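Local coordinates for conserved hypothetical protein Ta0289 (Thermoplasma acidophilum DSM 1728, PDB 1PVM) that is of unknown function but carries a tandem pair of CBS domains fused to a zinc-ribbon-like domain that binds metal, including iron, at residues V22-A31 and P72-M81; C152-E161 and F173-E184. All blocks are in the same frame, centred on the assembly; numbering follows the deposited sequence.

Interaction 1. Residues V22-A31 and P72-M81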
loop_
_atom_site.group_PDB
_atom_site.type_symbol
_atom_site.label_atom_id
_atom_site.label_comp_id
_atom_site.label_asym_id
_atom_site.label_seq_id
_atom_site.Cartn_x
_atom_site.Cartn_y
_atom_site.Cartn_z
ATOM N N VAL B 22 -14.702 11.241 1.207
ATOM C CA VAL B 22 -15.613 10.500 0.346
ATOM C C VAL B 22 -16.737 9.902 1.183
ATOM O O VAL B 22 -16.563 9.625 2.370
ATOM C CB VAL B 22 -14.886 9.352 -0.399
ATOM C CG1 VAL B 22 -13.965 9.919 -1.462
ATOM C CG2 VAL B 22 -14.092 8.516 0.590
ATOM N N ASN B 23 -17.893 9.706 0.557
ATOM C CA ASN B 23 -19.048 9.141 1.235
ATOM C C ASN B 23 -18.833 7.649 1.512
ATOM O O ASN B 23 -18.204 6.947 0.720
ATOM C CB ASN B 23 -20.294 9.369 0.382
ATOM C CG ASN B 23 -21.537 8.801 1.013
ATOM O OD1 ASN B 23 -21.920 7.672 0.736
ATOM N ND2 ASN B 23 -22.167 9.579 1.882
ATOM N N TRP B 24 -19.367 7.165 2.633
ATOM C CA TRP B 24 -19.182 5.771 3.021
ATOM C C TRP B 24 -19.805 4.700 2.127
ATOM O O TRP B 24 -19.521 3.516 2.289
ATOM C CB TRP B 24 -19.620 5.576 4.483
ATOM C CG TRP B 24 -21.102 5.709 4.772
ATOM C CD1 TRP B 24 -22.073 6.227 3.955
ATOM C CD2 TRP B 24 -21.760 5.329 5.987
ATOM N NE1 TRP B 24 -23.295 6.193 4.592
ATOM C CE2 TRP B 24 -23.130 5.646 5.839
ATOM C CE3 TRP B 24 -21.321 4.750 7.191
ATOM C CZ2 TRP B 24 -24.070 5.401 6.850
ATOM C CZ3 TRP B 24 -22.253 4.505 8.195
ATOM C CH2 TRP B 24 -23.616 4.832 8.015
ATOM N N ASN B 25 -20.647 5.105 1.183
ATOM C CA ASN B 25 -21.257 4.142 0.272
ATOM C C ASN B 25 -20.554 4.161 -1.085
ATOM O O ASN B 25 -20.944 3.454 -2.015
ATOM C CB ASN B 25 -22.752 4.429 0.115
ATOM C CG ASN B 25 -23.554 3.962 1.312
ATOM O OD1 ASN B 25 -24.524 4.608 1.717
ATOM N ND2 ASN B 25 -23.159 2.827 1.880
ATOM N N THR B 26 -19.515 4.980 -1.189
ATOM C CA THR B 26 -18.729 5.058 -2.410
ATOM C C THR B 26 -18.149 3.651 -2.577
ATOM O O THR B 26 -17.760 3.026 -1.594
ATOM C CB THR B 26 -17.571 6.073 -2.249
ATOM O OG1 THR B 26 -18.103 7.365 -1.932
ATOM C CG2 THR B 26 -16.754 6.169 -3.532
ATOM N N THR B 27 -18.099 3.135 -3.801
ATOM C CA THR B 27 -17.546 1.798 -3.999
ATOM C C THR B 27 -16.025 1.851 -3.930
ATOM O O THR B 27 -15.425 2.924 -4.046
ATOM C CB THR B 27 -17.936 1.210 -5.366
ATOM O OG1 THR B 27 -17.304 1.965 -6.407
ATOM C CG2 THR B 27 -19.448 1.247 -5.550
ATOM N N VAL B 28 -15.409 0.690 -3.735
ATOM C CA VAL B 28 -13.956 0.599 -3.673
ATOM C C VAL B 28 -13.395 1.054 -5.021
ATOM O O VAL B 28 -12.374 1.739 -5.085
ATOM C CB VAL B 28 -13.511 -0.854 -3.369
ATOM C CG1 VAL B 28 -12.022 -1.011 -3.590
ATOM C CG2 VAL B 28 -13.842 -1.202 -1.927
ATOM N N PHE B 29 -14.080 0.683 -6.099
ATOM C CA PHE B 29 -13.652 1.068 -7.438
ATOM C C PHE B 29 -13.593 2.590 -7.583
ATOM O O PHE B 29 -12.596 3.145 -8.042
ATOM C CB PHE B 29 -14.617 0.494 -8.481
ATOM C CG PHE B 29 -14.273 0.870 -9.901
ATOM C CD1 PHE B 29 -13.163 0.318 -10.535
ATOM C CD2 PHE B 29 -15.053 1.791 -10.600
ATOM C CE1 PHE B 29 -12.831 0.671 -11.842
ATOM C CE2 PHE B 29 -14.730 2.154 -11.909
ATOM C CZ PHE B 29 -13.614 1.590 -12.530
ATOM N N ASP B 30 -14.659 3.277 -7.188
ATOM C CA ASP B 30 -14.678 4.730 -7.308
ATOM C C ASP B 30 -13.726 5.444 -6.355
ATOM O O ASP B 30 -13.171 6.488 -6.696
ATOM C CB ASP B 30 -16.099 5.273 -7.123
ATOM C CG ASP B 30 -16.993 4.970 -8.313
ATOM O OD1 ASP B 30 -16.461 4.854 -9.439
ATOM O OD2 ASP B 30 -18.224 4.857 -8.131
ATOM N N ALA B 31 -13.528 4.883 -5.167
ATOM C CA ALA B 31 -12.635 5.500 -4.195
ATOM C C ALA B 31 -11.192 5.399 -4.668
ATOM O O ALA B 31 -10.425 6.353 -4.567
ATOM C CB ALA B 31 -12.790 4.824 -2.831
ATOM N N PRO B 72 -14.654 -4.597 -7.405
ATOM C CA PRO B 72 -14.486 -3.318 -6.713
ATOM C C PRO B 72 -15.750 -2.447 -6.716
ATOM O O PRO B 72 -15.972 -1.666 -5.791
ATOM C CB PRO B 72 -13.344 -2.657 -7.483
ATOM C CG PRO B 72 -12.528 -3.805 -7.937
ATOM C CD PRO B 72 -13.546 -4.836 -8.351
ATOM N N ASP B 73 -16.575 -2.570 -7.752
ATOM C CA ASP B 73 -17.794 -1.763 -7.827
ATOM C C ASP B 73 -18.972 -2.350 -7.044
ATOM O O ASP B 73 -20.063 -1.774 -7.050
ATOM C CB ASP B 73 -18.218 -1.556 -9.290
ATOM C CG ASP B 73 -18.774 -2.827 -9.934
ATOM O OD1 ASP B 73 -18.987 -3.832 -9.220
ATOM O OD2 ASP B 73 -19.011 -2.816 -11.163
ATOM N N GLU B 74 -18.757 -3.480 -6.373
ATOM C CA GLU B 74 -19.819 -4.138 -5.610
ATOM C C GLU B 74 -19.633 -4.029 -4.104
ATOM O O GLU B 74 -20.422 -4.588 -3.336
ATOM C CB GLU B 74 -19.891 -5.628 -5.948
ATOM C CG GLU B 74 -20.090 -5.967 -7.405
ATOM C CD GLU B 74 -20.191 -7.469 -7.626
ATOM O OE1 GLU B 74 -19.293 -8.211 -7.155
ATOM O OE2 GLU B 74 -21.167 -7.910 -8.271
ATOM N N VAL B 75 -18.587 -3.333 -3.675
ATOM C CA VAL B 75 -18.326 -3.202 -2.251
ATOM C C VAL B 75 -18.187 -1.756 -1.797
ATOM O O VAL B 75 -17.295 -1.041 -2.256
ATOM C CB VAL B 75 -17.033 -3.942 -1.861
ATOM C CG1 VAL B 75 -16.761 -3.758 -0.369
ATOM C CG2 VAL B 75 -17.152 -5.428 -2.215
ATOM N N PRO B 76 -19.077 -1.300 -0.897
ATOM C CA PRO B 76 -19.004 0.079 -0.398
ATOM C C PRO B 76 -17.818 0.172 0.562
ATOM O O PRO B 76 -17.564 -0.763 1.326
ATOM C CB PRO B 76 -20.350 0.264 0.301
ATOM C CG PRO B 76 -20.646 -1.109 0.820
ATOM C CD PRO B 76 -20.249 -2.002 -0.340
ATOM N N ILE B 77 -17.097 1.291 0.537
ATOM C CA ILE B 77 -15.920 1.420 1.389
ATOM C C ILE B 77 -16.166 1.339 2.896
ATOM O O ILE B 77 -15.226 1.111 3.659
ATOM C CB ILE B 77 -15.111 2.699 1.048
ATOM C CG1 ILE B 77 -15.968 3.954 1.211
ATOM C CG2 ILE B 77 -14.596 2.601 -0.389
ATOM C CD1 ILE B 77 -15.205 5.247 0.932
ATOM N N ARG B 78 -17.415 1.506 3.331
ATOM C CA ARG B 78 -17.732 1.402 4.759
ATOM C C ARG B 78 -17.330 0.018 5.279
ATOM O O ARG B 78 -17.005 -0.147 6.454
ATOM C CB ARG B 78 -19.229 1.635 4.995
ATOM C CG ARG B 78 -20.125 0.699 4.209
ATOM C CD ARG B 78 -21.548 1.236 4.097
ATOM N NE ARG B 78 -22.231 1.277 5.386
ATOM C CZ ARG B 78 -23.418 1.844 5.582
ATOM N NH1 ARG B 78 -24.051 2.424 4.569
ATOM N NH2 ARG B 78 -23.974 1.822 6.788
ATOM N N LEU B 79 -17.341 -0.974 4.392
ATOM C CA LEU B 79 -16.978 -2.340 4.764
ATOM C C LEU B 79 -15.473 -2.567 4.740
ATOM O O LEU B 79 -14.991 -3.608 5.177
ATOM C CB LEU B 79 -17.626 -3.338 3.801
ATOM C CG LEU B 79 -19.154 -3.376 3.740
ATOM C CD1 LEU B 79 -19.597 -4.415 2.727
ATOM C CD2 LEU B 79 -19.710 -3.701 5.115
ATOM N N VAL B 80 -14.736 -1.583 4.242
ATOM C CA VAL B 80 -13.288 -1.702 4.089
ATOM C C VAL B 80 -12.450 -0.758 4.947
ATOM O O VAL B 80 -11.413 -1.152 5.480
ATOM C CB VAL B 80 -12.910 -1.480 2.602
ATOM C CG1 VAL B 80 -11.419 -1.676 2.393
ATOM C CG2 VAL B 80 -13.705 -2.437 1.725
ATOM N N MET B 81 -12.906 0.484 5.068
ATOM C CA MET B 81 -12.200 1.522 5.816
ATOM C C MET B 81 -11.828 1.167 7.247
ATOM O O MET B 81 -12.446 0.307 7.872
ATOM C CB MET B 81 -13.064 2.771 5.870
ATOM C CG MET B 81 -14.302 2.581 6.738
ATOM S SD MET B 81 -15.467 3.927 6.567
ATOM C CE MET B 81 -15.747 3.856 4.819
#

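Interaction 2. Residues C152-E161 and F173-E184. With HG (mercury (II) ion), chain D.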
loop_
_atom_site.group_PDB
_atom_site.type_symbol
_atom_site.label_atom_id
_atom_site.label_comp_id
_atom_site.label_asym_id
_atom_site.label_seq_id
_atom_site.Cartn_x
_atom_site.Cartn_y
_atom_site.Cartn_z
ATOM N N CYS B 152 -17.176 -2.256 15.998
ATOM C CA CYS B 152 -18.537 -2.380 15.495
ATOM C C CYS B 152 -19.307 -1.065 15.471
ATOM O O CYS B 152 -19.374 -0.365 16.476
ATOM C CB CYS B 152 -19.298 -3.385 16.349
ATOM S SG CYS B 152 -20.987 -3.632 15.801
ATOM N N PRO B 153 -19.911 -0.720 14.320
ATOM C CA PRO B 153 -20.673 0.527 14.209
ATOM C C PRO B 153 -22.030 0.462 14.917
ATOM O O PRO B 153 -22.664 1.490 15.147
ATOM C CB PRO B 153 -20.818 0.705 12.700
ATOM C CG PRO B 153 -20.942 -0.699 12.226
ATOM C CD PRO B 153 -19.881 -1.429 13.028
ATOM N N LYS B 154 -22.466 -0.748 15.260
ATOM C CA LYS B 154 -23.749 -0.927 15.931
ATOM C C LYS B 154 -23.678 -0.676 17.438
ATOM O O LYS B 154 -24.486 0.077 17.979
ATOM C CB LYS B 154 -24.294 -2.337 15.669
ATOM C CG LYS B 154 -25.681 -2.582 16.250
ATOM C CD LYS B 154 -26.156 -3.996 15.964
ATOM C CE LYS B 154 -27.549 -4.238 16.514
ATOM N NZ LYS B 154 -28.020 -5.617 16.194
ATOM N N CYS B 155 -22.717 -1.298 18.115
ATOM C CA CYS B 155 -22.579 -1.117 19.557
ATOM C C CYS B 155 -21.380 -0.239 19.901
ATOM O O CYS B 155 -21.257 0.245 21.029
ATOM C CB CYS B 155 -22.450 -2.475 20.260
ATOM S SG CYS B 155 -20.911 -3.377 19.934
ATOM N N GLY B 156 -20.495 -0.048 18.925
ATOM C CA GLY B 156 -19.319 0.785 19.123
ATOM C C GLY B 156 -18.202 0.223 19.986
ATOM O O GLY B 156 -17.113 0.788 20.024
ATOM N N VAL B 157 -18.451 -0.883 20.676
ATOM C CA VAL B 157 -17.429 -1.464 21.544
ATOM C C VAL B 157 -16.879 -2.807 21.074
ATOM O O VAL B 157 -15.748 -3.172 21.404
ATOM C CB VAL B 157 -17.964 -1.646 22.977
ATOM C CG1 VAL B 157 -18.198 -0.298 23.611
ATOM C CG2 VAL B 157 -19.253 -2.437 22.949
ATOM N N GLY B 158 -17.679 -3.537 20.306
ATOM C CA GLY B 158 -17.247 -4.833 19.825
ATOM C C GLY B 158 -16.184 -4.747 18.751
ATOM O O GLY B 158 -16.082 -3.749 18.037
ATOM N N VAL B 159 -15.379 -5.798 18.648
ATOM C CA VAL B 159 -14.322 -5.861 17.644
ATOM C C VAL B 159 -14.820 -6.678 16.459
ATOM O O VAL B 159 -15.315 -7.793 16.633
ATOM C CB VAL B 159 -13.042 -6.528 18.209
ATOM C CG1 VAL B 159 -12.020 -6.726 17.094
ATOM C CG2 VAL B 159 -12.448 -5.664 19.313
ATOM N N LEU B 160 -14.709 -6.113 15.259
ATOM C CA LEU B 160 -15.142 -6.809 14.051
ATOM C C LEU B 160 -14.074 -7.822 13.655
ATOM O O LEU B 160 -12.948 -7.450 13.330
ATOM C CB LEU B 160 -15.365 -5.809 12.914
ATOM C CG LEU B 160 -16.519 -4.822 13.125
ATOM C CD1 LEU B 160 -16.569 -3.841 11.971
ATOM C CD2 LEU B 160 -17.833 -5.581 13.236
ATOM N N GLU B 161 -14.434 -9.103 13.694
ATOM C CA GLU B 161 -13.511 -10.186 13.363
ATOM C C GLU B 161 -13.931 -10.867 12.066
ATOM O O GLU B 161 -15.118 -11.010 11.788
ATOM C CB GLU B 161 -13.494 -11.227 14.489
ATOM C CG GLU B 161 -13.110 -10.693 15.870
ATOM C CD GLU B 161 -11.623 -10.398 16.011
ATOM O OE1 GLU B 161 -11.194 -10.027 17.126
ATOM O OE2 GLU B 161 -10.880 -10.534 15.011
ATOM N N PHE B 173 -17.628 -9.689 8.475
ATOM C CA PHE B 173 -16.823 -9.357 9.636
ATOM C C PHE B 173 -17.927 -9.350 10.677
ATOM O O PHE B 173 -18.966 -8.713 10.490
ATOM C CB PHE B 173 -16.156 -7.984 9.519
ATOM C CG PHE B 173 -14.798 -8.032 8.872
ATOM C CD1 PHE B 173 -14.668 -7.961 7.487
ATOM C CD2 PHE B 173 -13.654 -8.211 9.643
ATOM C CE1 PHE B 173 -13.419 -8.072 6.877
ATOM C CE2 PHE B 173 -12.399 -8.324 9.038
ATOM C CZ PHE B 173 -12.288 -8.255 7.650
ATOM N N ARG B 174 -17.712 -10.091 11.754
ATOM C CA ARG B 174 -18.709 -10.225 12.807
ATOM C C ARG B 174 -18.265 -9.587 14.111
ATOM O O ARG B 174 -17.121 -9.734 14.524
ATOM C CB ARG B 174 -18.988 -11.714 13.023
ATOM C CG ARG B 174 -19.950 -12.057 14.145
ATOM C CD ARG B 174 -20.068 -13.575 14.256
ATOM N NE ARG B 174 -20.442 -14.158 12.969
ATOM C CZ ARG B 174 -20.154 -15.400 12.584
ATOM N NH1 ARG B 174 -19.476 -16.213 13.389
ATOM N NH2 ARG B 174 -20.539 -15.827 11.385
ATOM N N CYS B 175 -19.179 -8.878 14.760
ATOM C CA CYS B 175 -18.866 -8.241 16.029
ATOM C C CYS B 175 -18.588 -9.287 17.110
ATOM O O CYS B 175 -19.306 -10.286 17.227
ATOM C CB CYS B 175 -20.027 -7.356 16.467
ATOM S SG CYS B 175 -19.749 -6.610 18.079
ATOM N N SER B 176 -17.550 -9.049 17.905
ATOM C CA SER B 176 -17.174 -9.974 18.970
ATOM C C SER B 176 -17.934 -9.713 20.271
ATOM O O SER B 176 -17.763 -10.443 21.245
ATOM C CB SER B 176 -15.675 -9.877 19.239
ATOM O OG SER B 176 -15.358 -8.605 19.778
ATOM N N ASN B 177 -18.757 -8.670 20.294
ATOM C CA ASN B 177 -19.536 -8.345 21.488
ATOM C C ASN B 177 -20.640 -9.398 21.659
ATOM O O ASN B 177 -21.519 -9.535 20.807
ATOM C CB ASN B 177 -20.161 -6.951 21.346
ATOM C CG ASN B 177 -20.929 -6.512 22.590
ATOM O OD1 ASN B 177 -21.207 -7.312 23.484
ATOM N ND2 ASN B 177 -21.284 -5.235 22.640
ATOM N N PRO B 178 -20.600 -10.159 22.767
ATOM C CA PRO B 178 -21.601 -11.198 23.038
ATOM C C PRO B 178 -23.030 -10.662 23.031
ATOM O O PRO B 178 -23.935 -11.288 22.480
ATOM C CB PRO B 178 -21.193 -11.717 24.416
ATOM C CG PRO B 178 -19.710 -11.529 24.417
ATOM C CD PRO B 178 -19.568 -10.146 23.819
ATOM N N ALA B 179 -23.217 -9.495 23.641
ATOM C CA ALA B 179 -24.530 -8.868 23.729
ATOM C C ALA B 179 -24.977 -8.251 22.414
ATOM O O ALA B 179 -26.093 -7.743 22.315
ATOM C CB ALA B 179 -24.529 -7.807 24.823
ATOM N N CYS B 180 -24.115 -8.291 21.403
ATOM C CA CYS B 180 -24.468 -7.716 20.111
ATOM C C CYS B 180 -24.521 -8.718 18.978
ATOM O O CYS B 180 -23.723 -9.653 18.908
ATOM C CB CYS B 180 -23.500 -6.603 19.715
ATOM S SG CYS B 180 -23.982 -5.789 18.165
ATOM N N ASP B 181 -25.470 -8.489 18.080
ATOM C CA ASP B 181 -25.666 -9.332 16.917
ATOM C C ASP B 181 -25.483 -8.454 15.684
ATOM O O ASP B 181 -26.443 -7.876 15.178
ATOM C CB ASP B 181 -27.078 -9.922 16.944
ATOM C CG ASP B 181 -27.352 -10.840 15.773
ATOM O OD1 ASP B 181 -26.589 -11.815 15.588
ATOM O OD2 ASP B 181 -28.336 -10.591 15.041
ATOM N N TYR B 182 -24.243 -8.331 15.224
ATOM C CA TYR B 182 -23.953 -7.526 14.047
ATOM C C TYR B 182 -22.943 -8.218 13.143
ATOM O O TYR B 182 -21.933 -8.731 13.609
ATOM C CB TYR B 182 -23.395 -6.156 14.442
ATOM C CG TYR B 182 -23.113 -5.266 13.251
ATOM C CD1 TYR B 182 -24.145 -4.572 12.619
ATOM C CD2 TYR B 182 -21.823 -5.148 12.727
ATOM C CE1 TYR B 182 -23.904 -3.784 11.492
ATOM C CE2 TYR B 182 -21.568 -4.362 11.598
ATOM C CZ TYR B 182 -22.616 -3.684 10.987
ATOM O OH TYR B 182 -22.385 -2.910 9.871
ATOM N N GLU B 183 -23.236 -8.214 11.846
ATOM C CA GLU B 183 -22.381 -8.802 10.818
ATOM C C GLU B 183 -22.471 -7.885 9.607
ATOM O O GLU B 183 -23.513 -7.285 9.369
ATOM C CB GLU B 183 -22.884 -10.195 10.404
ATOM C CG GLU B 183 -22.580 -11.323 11.375
ATOM C CD GLU B 183 -22.911 -12.696 10.796
ATOM O OE1 GLU B 183 -22.633 -13.707 11.475
ATOM O OE2 GLU B 183 -23.444 -12.767 9.665
ATOM N N GLU B 184 -21.386 -7.767 8.847
ATOM C CA GLU B 184 -21.407 -6.932 7.650
ATOM C C GLU B 184 -20.500 -7.494 6.573
ATOM O O GLU B 184 -19.515 -8.171 6.924
ATOM C CB GLU B 184 -20.984 -5.492 7.970
ATOM C CG GLU B 184 -19.581 -5.350 8.552
ATOM C CD GLU B 184 -19.141 -3.899 8.659
ATOM O OE1 GLU B 184 -20.004 -3.028 8.890
ATOM O OE2 GLU B 184 -17.932 -3.628 8.521
ATOM O OXT GLU B 184 -20.782 -7.228 5.389
HETATM HG HG HG D . -21.618 -4.864 17.900
HETATM O O HOH W 1 -27.684 -6.933 18.846
#

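Interaction 1. Residues V22-A31 and P72-M81
Ile77 N donates to Thr26 O at 2.8 Å, and Val28 N donates to Val75 O at 3.0 Å, each donor almost in line with the carbonyl it meets. Between these bonds the backbones of Thr27 and Pro76 form a single bridge. The start of helix 28-38 is well served: Phe29 N drops onto Pro72 O at 3.0 Å, from above the carbonyl plane, while Asp30 N is taken by Thr27 OG1, the N-cap. That cap rests on a chi1 of 67°, which leaves Thr27 CG2 against Asp73 O; the acid of Asp73 itself turns to Asn69 of the second subunit.

Upstream, Asn23 to Thr26 form a type I turn. Asn23 O accepts Thr26 N and Thr26 OG1 from the same face, and Asn23 OD1 receives Asn25 N in an Asx turn. Trp24 O gets a weak bond from Arg78 N at 3.1 Å. The Arg78 guanidinium lies flat over one face of the indole, planes 19° apart, with CZ 3.6 Å from the centroid of the Trp24 six-membered ring. Asp48 accepts from Trp24 NE1. An alanine in place of Trp24 is likely to leave the guanidinium without its flat support and Asp48 without that donor.

Ile77 CD1 presses tightly on Val22 CG2 at 3.5 Å, and Ile77 CG2 meets Ala31 CB. The arrangement fits a tandem CBS pair: the connection between helix 58-65 and strand 87-89 packs against strand 21-23 and the start of helix 28-38.

Interaction 2. Residues C152-E161 and F173-E184
Cys155 SG is gripped from several sides at once: it binds the mercury ion at 2.6 Å, accepts from Asn177 ND2 across the contact at 3.3 Å, and takes the backbone N-H groups of Gly158 and, at longer range, Val157. This is the four-cysteine metal site of a zinc-ribbon-like domain. Cys152 and Cys155 form a CxxC pair; Cys175, at the end of strand 170-175, and Cys180, in the turn that follows, complete the site; mercury occupies here the place where iron has been seen in this protein. The Asn177 amide meets the sulfur in its own plane, put there by CG standing anti to the backbone N (chi1 -177°), while its OD1 accepts Ala179 N in an Asx turn. Cys175 SG likewise receives Asn177 N, and such N-H groups would probably stabilise the negative charge on the metal-bound sulfurs. Gly158 CA lies 3.5 Å from Cys175 SG, where a side chain would collide with the sulfur.

The two strands pair antiparallel. Glu161 and Arg174 exchange both backbone bonds, and next to this pair, Val159 N donates to Ser176 OG at 3.0 Å. Tyr182 packs beside Cys152, whose SG comes obliquely to the ring; Pro153 CG touches CZ, and Leu160 CD2 reaches the ring edge. Lys154, fully extended, runs past Cys180 SG and ends with NZ donating to Asp181 O at 2.9 Å, from above that carbonyl's plane; one water joins Lys154 NZ to Asp181 N.

How the interactions relate
From the N terminus, the chain first makes strand 21-23 and helix 28-38, then two more strands and helix 58-65, before 72-81 returns to close interaction 1 over a loop of 40 residues. The chain next builds the second CBS sheet and helix 133-145. Only afterwards does interaction 2 open, closing over 11 residues that hold the far ends of the two strands and the turn joining them. The two contacts therefore follow in series, neither nested nor crossed. They still meet in space: Leu79 CD2 packs 3.6 Å from Glu184 CD, and Lys83 NZ serves both Arg78 O and Glu184 OE2, tying the metal-binding C terminus to the connection between helix 58-65 and strand 87-89.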